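Local coordinates for protein YibA (Escherichia coli, PDB 1OYZ), which is of unknown function but is a helical protein with HEAT repeats that may have oxidoreductase activity, at residues K12-G15 / L16-C20; H35-L38 / K39-S42; K21-N24 / D25-F29. All coordinates share one frame; numbering follows the deposited sequence.

Interaction 1: residues K12-G15 / L16-C20; sequences KEYG and LYNQC
Tyr14 and Asn18 meet one turn apart on the outside of helix 14-21, the first helix modelled in this all-helical chain with HEAT repeats. The contact is local, made by residues spaced three and four along the helix. The amide of Asn18 lies over one face of the Tyr14 ring. Its OD1 is nearest the ring at CE2, 3.3 Å away. Its ND2 sits higher, displaced toward the rim, with CZ of Tyr14 at 3.7 Å. The two planes are 71° apart, so the amide stands steeply on the ring and does not lie flat against it. The torsions explain the meeting. Tyr14 turns its ring away from its own backbone N (chi1 -166°). Asn18 places CG opposite its carbonyl carbon (chi1 -73°), which leans the amide back toward the start of the helix and onto the ring.

Tyr17 adds a second, looser aromatic contact. Ring carbons meet here at a slant, with CD2 of Tyr17 3.9 Å from CD1 of Tyr14. Tyr17 also makes a cation-pi contact with Arg45 of helix 37-50 and touches Leu49, so it ties this surface contact to helix 37-50.

Beneath the side chains run the helical bonds. Tyr17 N donates to Glu13 O, Asn18 N to Tyr14 O and Gln19 N to Gly15 O. Water joins the side chains too. One water is hydrogen-bonded to Tyr14 OH at 3.0 Å and accepts a weak bond from Asn18 ND2. A second serves the backbone at the helix start: it donates to Lys12 O at 2.9 Å and accepts from Leu16 N at 2.6 Å.

Interaction 2: residues H35-L38 / K39-S42; sequences HNSL and KRIS
Arg40 reaches Ser37 by folding back along the helix. Its CG stands opposite the carbonyl carbon (chi1 -70°), and the chain then bends at chi3 (-87°). This lays one face of the guanidinium over the backbone of Ser37. NH2 of Arg40 is 3.2 Å from CA of Ser37 and 3.4 Å from CB. Asn36 O lies over the same group, 3.8 Å from Arg40 NE. Ile41 flanks Ser37 with its longer branch: CD1 of Ile41 is 3.8 Å from OG of Ser37.

Residues 37-42 begin helix 37-50, and Asn36 stands at its N-cap position. The start of the helix is closed by three backbone bonds. Arg40 N donates to Asn36 O, Ile41 N to Ser37 O and Ser42 N to Leu38 O.

Arg40 NE also makes a weak hydrogen bond to Asp34 O, in the loop before the helix. With an alanine here, the backbone of Ser37 is likely to lose its cover and Asp34 O its weak bond from NE. On another side of the helix start, Leu38 rests on Glu13, and Ser42 packs on Cys20 of helix 14-21.

Interaction 3: residues K21-N24 / D25-F29; sequences KKLN and DDELF
Asn24 and Glu27 grip each other at the start of helix 25-31 in a capping box, and this is the tight part of the contact. Asn24 N donates to Glu27 OE1 at 2.8 Å, in a nearly straight bond of 165°. The carboxylate oxygen is met on its anti side. In return Glu27 N donates to Asn24 OD1 at 3.0 Å. That donor comes from above the amide carbonyl plane. Asn24 holds CG between its backbone N and its carbonyl carbon (chi1 64°), which turns OD1 over the first turn of the helix.

The two flat groups also lie close. Asn24 ND2 sits over the carboxylate carbon CD of Glu27 at 2.9 Å, and the planes are only 15° apart. No hydrogen bond joins ND2 to the carboxylate, so this is face-on packing. The backbone finishes the cap: Asn24 O accepts from Leu28 N at 3.0 Å, and more weakly from Glu27 N. Three acidic side chains, of Asp25, Asp26 and Glu27, gather at this end, where the helix dipole would probably favour negative charge.

The outer side is looser. Asn24 and Asp26 are exposed, and Asp26 covers little, coming near Asn24 OD1 chiefly through its CB. The inner side is apolar. Leu23 lies against the helix through its CB, 3.7 Å from CD2 of the buried Leu28.

The chain has no strands, and helix 37-50 packs against this turn. Arg50 reaches across with NH2, making a salt bridge to Asp25 OD1 and a hydrogen bond to Leu23 O. Leu28 packs on Leu47 and Arg50 of that helix, and Leu28 O accepts from Ser43 OG.

The three contacts cluster at the N-terminal end of the chain and involve its first three helices. Interactions 1 and 2 are closest, with centres about 11 Å apart. They touch where Glu13 OE2 meets Leu38 CD1 at 3.4 Å and where Cys20 SG meets Ser42 CB at 3.7 Å. Interaction 3 follows interaction 1 directly in the chain, with centres about 13 Å apart, and Cys20 O lies 3.4 Å from Leu28 CD2. Interactions 2 and 3 do not touch, as their nearest atoms are about 6 Å apart. Helix 37-50, which carries interaction 2, packs on both helix 14-21 and helix 25-31.

Interaction 1: residues K12-G15 / L16-C20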
loop_
_atom_site.group_PDB
_atom_site.type_symbol
_atom_site.label_atom_id
_atom_site.label_comp_id
_atom_site.label_asym_id
_atom_site.label_seq_id
_atom_site.Cartn_x
_atom_site.Cartn_y
_atom_site.Cartn_z
ATOM N N LYS A 12 17.016 -10.060 -5.106
ATOM C CA LYS A 12 18.284 -9.846 -5.787
ATOM C C LYS A 12 19.252 -9.007 -4.960
ATOM O O LYS A 12 20.459 -9.046 -5.178
ATOM C CB LYS A 12 18.061 -9.176 -7.148
ATOM C CG LYS A 12 17.893 -10.150 -8.316
ATOM C CD LYS A 12 16.577 -10.907 -8.282
ATOM C CE LYS A 12 16.390 -11.731 -9.552
ATOM N NZ LYS A 12 16.468 -10.874 -10.781
ATOM N N GLU A 13 18.725 -8.260 -4.001
ATOM C CA GLU A 13 19.574 -7.412 -3.174
ATOM C C GLU A 13 20.082 -8.128 -1.930
ATOM O O GLU A 13 21.018 -7.660 -1.280
ATOM C CB GLU A 13 18.803 -6.173 -2.734
ATOM C CG GLU A 13 17.942 -5.590 -3.820
ATOM C CD GLU A 13 17.200 -4.341 -3.385
ATOM O OE1 GLU A 13 16.445 -3.796 -4.218
ATOM O OE2 GLU A 13 17.365 -3.899 -2.223
ATOM N N TYR A 14 19.473 -9.261 -1.601
ATOM C CA TYR A 14 19.858 -9.999 -0.401
ATOM C C TYR A 14 21.372 -10.179 -0.275
ATOM O O TYR A 14 21.955 -9.867 0.767
ATOM C CB TYR A 14 19.149 -11.358 -0.364
ATOM C CG TYR A 14 19.226 -12.044 0.986
ATOM C CD1 TYR A 14 18.708 -11.434 2.136
ATOM C CD2 TYR A 14 19.811 -13.303 1.113
ATOM C CE1 TYR A 14 18.770 -12.069 3.384
ATOM C CE2 TYR A 14 19.879 -13.950 2.351
ATOM C CZ TYR A 14 19.361 -13.330 3.480
ATOM O OH TYR A 14 19.459 -13.973 4.699
ATOM N N GLY A 15 22.000 -10.670 -1.339
ATOM C CA GLY A 15 23.439 -10.872 -1.325
ATOM C C GLY A 15 24.203 -9.655 -0.831
ATOM O O GLY A 15 25.044 -9.743 0.067
ATOM N N LEU A 16 23.884 -8.507 -1.402
ATOM C CA LEU A 16 24.525 -7.254 -1.048
ATOM C C LEU A 16 24.173 -6.856 0.383
ATOM O O LEU A 16 24.981 -6.282 1.102
ATOM C CB LEU A 16 24.078 -6.175 -2.038
ATOM C CG LEU A 16 24.783 -4.812 -2.083
ATOM C CD1 LEU A 16 24.013 -3.856 -1.255
ATOM C CD2 LEU A 16 26.232 -4.893 -1.625
ATOM N N TYR A 17 22.963 -7.170 0.790
ATOM C CA TYR A 17 22.525 -6.836 2.131
ATOM C C TYR A 17 23.384 -7.613 3.156
ATOM O O TYR A 17 23.842 -7.039 4.163
ATOM C CB TYR A 17 21.047 -7.160 2.255
ATOM C CG TYR A 17 20.524 -7.202 3.662
ATOM C CD1 TYR A 17 20.365 -6.038 4.404
ATOM C CD2 TYR A 17 20.118 -8.417 4.225
ATOM C CE1 TYR A 17 19.796 -6.063 5.674
ATOM C CE2 TYR A 17 19.555 -8.474 5.493
ATOM C CZ TYR A 17 19.390 -7.291 6.208
ATOM O OH TYR A 17 18.786 -7.339 7.424
ATOM N N ASN A 18 23.626 -8.893 2.875
ATOM C CA ASN A 18 24.465 -9.722 3.748
ATOM C C ASN A 18 25.888 -9.203 3.764
ATOM O O ASN A 18 26.550 -9.272 4.789
ATOM C CB ASN A 18 24.487 -11.176 3.293
ATOM C CG ASN A 18 23.205 -11.896 3.586
ATOM O OD1 ASN A 18 22.962 -12.965 3.046
ATOM N ND2 ASN A 18 22.375 -11.323 4.446
ATOM N N GLN A 19 26.380 -8.691 2.642
ATOM C CA GLN A 19 27.738 -8.150 2.659
ATOM C C GLN A 19 27.805 -6.960 3.609
ATOM O O GLN A 19 28.749 -6.843 4.385
ATOM C CB GLN A 19 28.184 -7.665 1.280
ATOM C CG GLN A 19 28.823 -8.705 0.394
ATOM C CD GLN A 19 29.343 -8.091 -0.895
ATOM O OE1 GLN A 19 28.583 -7.505 -1.664
ATOM N NE2 GLN A 19 30.639 -8.205 -1.126
ATOM N N CYS A 20 26.804 -6.073 3.526
ATOM C CA CYS A 20 26.751 -4.881 4.364
ATOM C C CYS A 20 26.767 -5.232 5.837
ATOM O O CYS A 20 27.362 -4.513 6.642
ATOM C CB CYS A 20 25.496 -4.045 4.052
ATOM S SG CYS A 20 25.545 -3.111 2.486
HETATM O O HOH W 1 23.098 -8.839 -3.891
HETATM O O HOH W 2 21.282 -12.495 6.520
#

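Interaction 2: residues H35-L38 / K39-S42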
loop_
_atom_site.group_PDB
_atom_site.type_symbol
_atom_site.label_atom_id
_atom_site.label_comp_id
_atom_site.label_asym_id
_atom_site.label_seq_id
_atom_site.Cartn_x
_atom_site.Cartn_y
_atom_site.Cartn_z
ATOM N N HIS A 35 27.298 7.411 -3.479
ATOM C CA HIS A 35 26.582 7.973 -4.626
ATOM C C HIS A 35 25.548 7.012 -5.197
ATOM O O HIS A 35 24.636 7.429 -5.930
ATOM C CB HIS A 35 27.562 8.408 -5.727
ATOM C CG HIS A 35 28.343 9.641 -5.380
ATOM N ND1 HIS A 35 27.743 10.799 -4.938
ATOM C CD2 HIS A 35 29.674 9.894 -5.412
ATOM C CE1 HIS A 35 28.672 11.717 -4.708
ATOM N NE2 HIS A 35 29.847 11.191 -4.989
ATOM N N ASN A 36 25.678 5.731 -4.865
ATOM C CA ASN A 36 24.724 4.746 -5.353
ATOM C C ASN A 36 23.580 4.580 -4.366
ATOM O O ASN A 36 23.786 4.382 -3.169
ATOM C CB ASN A 36 25.370 3.381 -5.594
ATOM C CG ASN A 36 24.382 2.383 -6.183
ATOM O OD1 ASN A 36 24.099 2.412 -7.386
ATOM N ND2 ASN A 36 23.827 1.518 -5.336
ATOM N N SER A 37 22.373 4.656 -4.893
ATOM C CA SER A 37 21.171 4.561 -4.098
ATOM C C SER A 37 21.044 3.250 -3.331
ATOM O O SER A 37 20.792 3.247 -2.130
ATOM C CB SER A 37 19.946 4.738 -4.996
ATOM O OG SER A 37 18.800 4.934 -4.189
ATOM N N LEU A 38 21.213 2.146 -4.046
ATOM C CA LEU A 38 21.108 0.821 -3.467
ATOM C C LEU A 38 22.103 0.637 -2.335
ATOM O O LEU A 38 21.808 -0.032 -1.325
ATOM C CB LEU A 38 21.356 -0.235 -4.529
ATOM C CG LEU A 38 21.118 -1.667 -4.059
ATOM C CD1 LEU A 38 19.718 -1.817 -3.461
ATOM C CD2 LEU A 38 21.293 -2.582 -5.249
ATOM N N LYS A 39 23.286 1.220 -2.505
ATOM C CA LYS A 39 24.294 1.132 -1.467
ATOM C C LYS A 39 23.821 1.854 -0.210
ATOM O O LYS A 39 23.993 1.370 0.905
ATOM C CB LYS A 39 25.633 1.724 -1.938
ATOM C CG LYS A 39 26.575 0.698 -2.546
ATOM C CD LYS A 39 28.013 1.174 -2.515
ATOM C CE LYS A 39 28.975 0.066 -2.942
ATOM N NZ LYS A 39 30.422 0.509 -2.927
ATOM N N ARG A 40 23.210 3.014 -0.385
ATOM C CA ARG A 40 22.730 3.773 0.767
ATOM C C ARG A 40 21.602 3.048 1.504
ATOM O O ARG A 40 21.533 3.029 2.730
ATOM C CB ARG A 40 22.240 5.145 0.296
ATOM C CG ARG A 40 23.370 6.049 -0.167
ATOM C CD ARG A 40 22.908 7.487 -0.397
ATOM N NE ARG A 40 22.403 7.671 -1.747
ATOM C CZ ARG A 40 21.147 7.486 -2.112
ATOM N NH1 ARG A 40 20.239 7.123 -1.214
ATOM N NH2 ARG A 40 20.804 7.629 -3.385
ATOM N N ILE A 41 20.708 2.464 0.742
ATOM C CA ILE A 41 19.575 1.767 1.310
ATOM C C ILE A 41 19.975 0.497 2.074
ATOM O O ILE A 41 19.489 0.236 3.196
ATOM C CB ILE A 41 18.612 1.417 0.189
ATOM C CG1 ILE A 41 17.977 2.716 -0.312
ATOM C CG2 ILE A 41 17.633 0.327 0.650
ATOM C CD1 ILE A 41 17.220 2.580 -1.635
ATOM N N SER A 42 20.834 -0.297 1.439
ATOM C CA SER A 42 21.306 -1.554 2.004
ATOM C C SER A 42 21.944 -1.287 3.359
ATOM O O SER A 42 21.610 -1.942 4.364
ATOM C CB SER A 42 22.307 -2.207 1.045
ATOM O OG SER A 42 21.644 -2.666 -0.137
#

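Interaction 3: residues K21-N24 / D25-F29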
loop_
_atom_site.group_PDB
_atom_site.type_symbol
_atom_site.label_atom_id
_atom_site.label_comp_id
_atom_site.label_asym_id
_atom_site.label_seq_id
_atom_site.Cartn_x
_atom_site.Cartn_y
_atom_site.Cartn_z
ATOM N N LYS A 21 26.104 -6.324 6.195
ATOM C CA LYS A 21 26.060 -6.761 7.585
ATOM C C LYS A 21 27.447 -7.044 8.166
ATOM O O LYS A 21 27.637 -6.917 9.376
ATOM C CB LYS A 21 25.161 -7.994 7.731
ATOM C CG LYS A 21 23.697 -7.632 7.551
ATOM C CD LYS A 21 22.748 -8.825 7.538
ATOM C CE LYS A 21 22.598 -9.464 8.893
ATOM N NZ LYS A 21 21.450 -10.430 8.850
ATOM N N LYS A 22 28.415 -7.403 7.320
ATOM C CA LYS A 22 29.770 -7.673 7.812
ATOM C C LYS A 22 30.487 -6.410 8.273
ATOM O O LYS A 22 31.470 -6.493 8.995
ATOM C CB LYS A 22 30.631 -8.342 6.733
ATOM C CG LYS A 22 30.244 -9.779 6.422
ATOM C CD LYS A 22 31.165 -10.405 5.387
ATOM C CE LYS A 22 30.513 -11.643 4.781
ATOM N NZ LYS A 22 29.225 -11.302 4.077
ATOM N N LEU A 23 29.981 -5.250 7.856
ATOM C CA LEU A 23 30.580 -3.958 8.185
ATOM C C LEU A 23 30.271 -3.401 9.582
ATOM O O LEU A 23 29.215 -3.689 10.133
ATOM C CB LEU A 23 30.133 -2.929 7.138
ATOM C CG LEU A 23 30.447 -3.296 5.686
ATOM C CD1 LEU A 23 29.796 -2.300 4.763
ATOM C CD2 LEU A 23 31.951 -3.341 5.480
ATOM N N ASN A 24 31.180 -2.600 10.156
ATOM C CA ASN A 24 30.909 -1.996 11.469
ATOM C C ASN A 24 30.110 -0.690 11.286
ATOM O O ASN A 24 29.977 -0.197 10.168
ATOM C CB ASN A 24 32.212 -1.719 12.230
ATOM C CG ASN A 24 33.092 -0.696 11.547
ATOM O OD1 ASN A 24 32.724 0.473 11.394
ATOM N ND2 ASN A 24 34.275 -1.133 11.132
ATOM N N ASP A 25 29.579 -0.138 12.371
ATOM C CA ASP A 25 28.778 1.082 12.277
ATOM C C ASP A 25 29.444 2.186 11.505
ATOM O O ASP A 25 28.866 2.740 10.573
ATOM C CB ASP A 25 28.416 1.612 13.662
ATOM C CG ASP A 25 27.388 0.753 14.350
ATOM O OD1 ASP A 25 26.919 -0.217 13.711
ATOM O OD2 ASP A 25 27.049 1.049 15.523
ATOM N N ASP A 26 30.661 2.507 11.917
ATOM C CA ASP A 26 31.445 3.551 11.283
ATOM C C ASP A 26 31.448 3.415 9.765
ATOM O O ASP A 26 31.346 4.416 9.051
ATOM C CB ASP A 26 32.885 3.505 11.803
ATOM C CG ASP A 26 33.847 4.286 10.926
ATOM O OD1 ASP A 26 33.777 5.541 10.906
ATOM O OD2 ASP A 26 34.676 3.644 10.239
ATOM N N GLU A 27 31.562 2.181 9.272
ATOM C CA GLU A 27 31.595 1.948 7.837
ATOM C C GLU A 27 30.221 2.104 7.208
ATOM O O GLU A 27 30.099 2.630 6.111
ATOM C CB GLU A 27 32.176 0.562 7.553
ATOM C CG GLU A 27 33.570 0.453 8.125
ATOM C CD GLU A 27 34.105 -0.956 8.213
ATOM O OE1 GLU A 27 33.324 -1.891 8.498
ATOM O OE2 GLU A 27 35.329 -1.113 8.029
ATOM N N LEU A 28 29.195 1.657 7.920
ATOM C CA LEU A 28 27.837 1.759 7.419
ATOM C C LEU A 28 27.445 3.226 7.338
ATOM O O LEU A 28 26.897 3.683 6.328
ATOM C CB LEU A 28 26.881 1.000 8.334
ATOM C CG LEU A 28 27.127 -0.504 8.392
ATOM C CD1 LEU A 28 26.167 -1.112 9.379
ATOM C CD2 LEU A 28 26.960 -1.122 7.019
ATOM N N PHE A 29 27.761 3.971 8.393
ATOM C CA PHE A 29 27.466 5.390 8.430
ATOM C C PHE A 29 28.053 6.082 7.209
ATOM O O PHE A 29 27.405 6.905 6.572
ATOM C CB PHE A 29 28.044 6.025 9.698
ATOM C CG PHE A 29 27.447 5.503 10.963
ATOM C CD1 PHE A 29 26.105 5.136 11.021
ATOM C CD2 PHE A 29 28.210 5.424 12.119
ATOM C CE1 PHE A 29 25.530 4.700 12.226
ATOM C CE2 PHE A 29 27.643 4.989 13.325
ATOM C CZ PHE A 29 26.301 4.628 13.376
#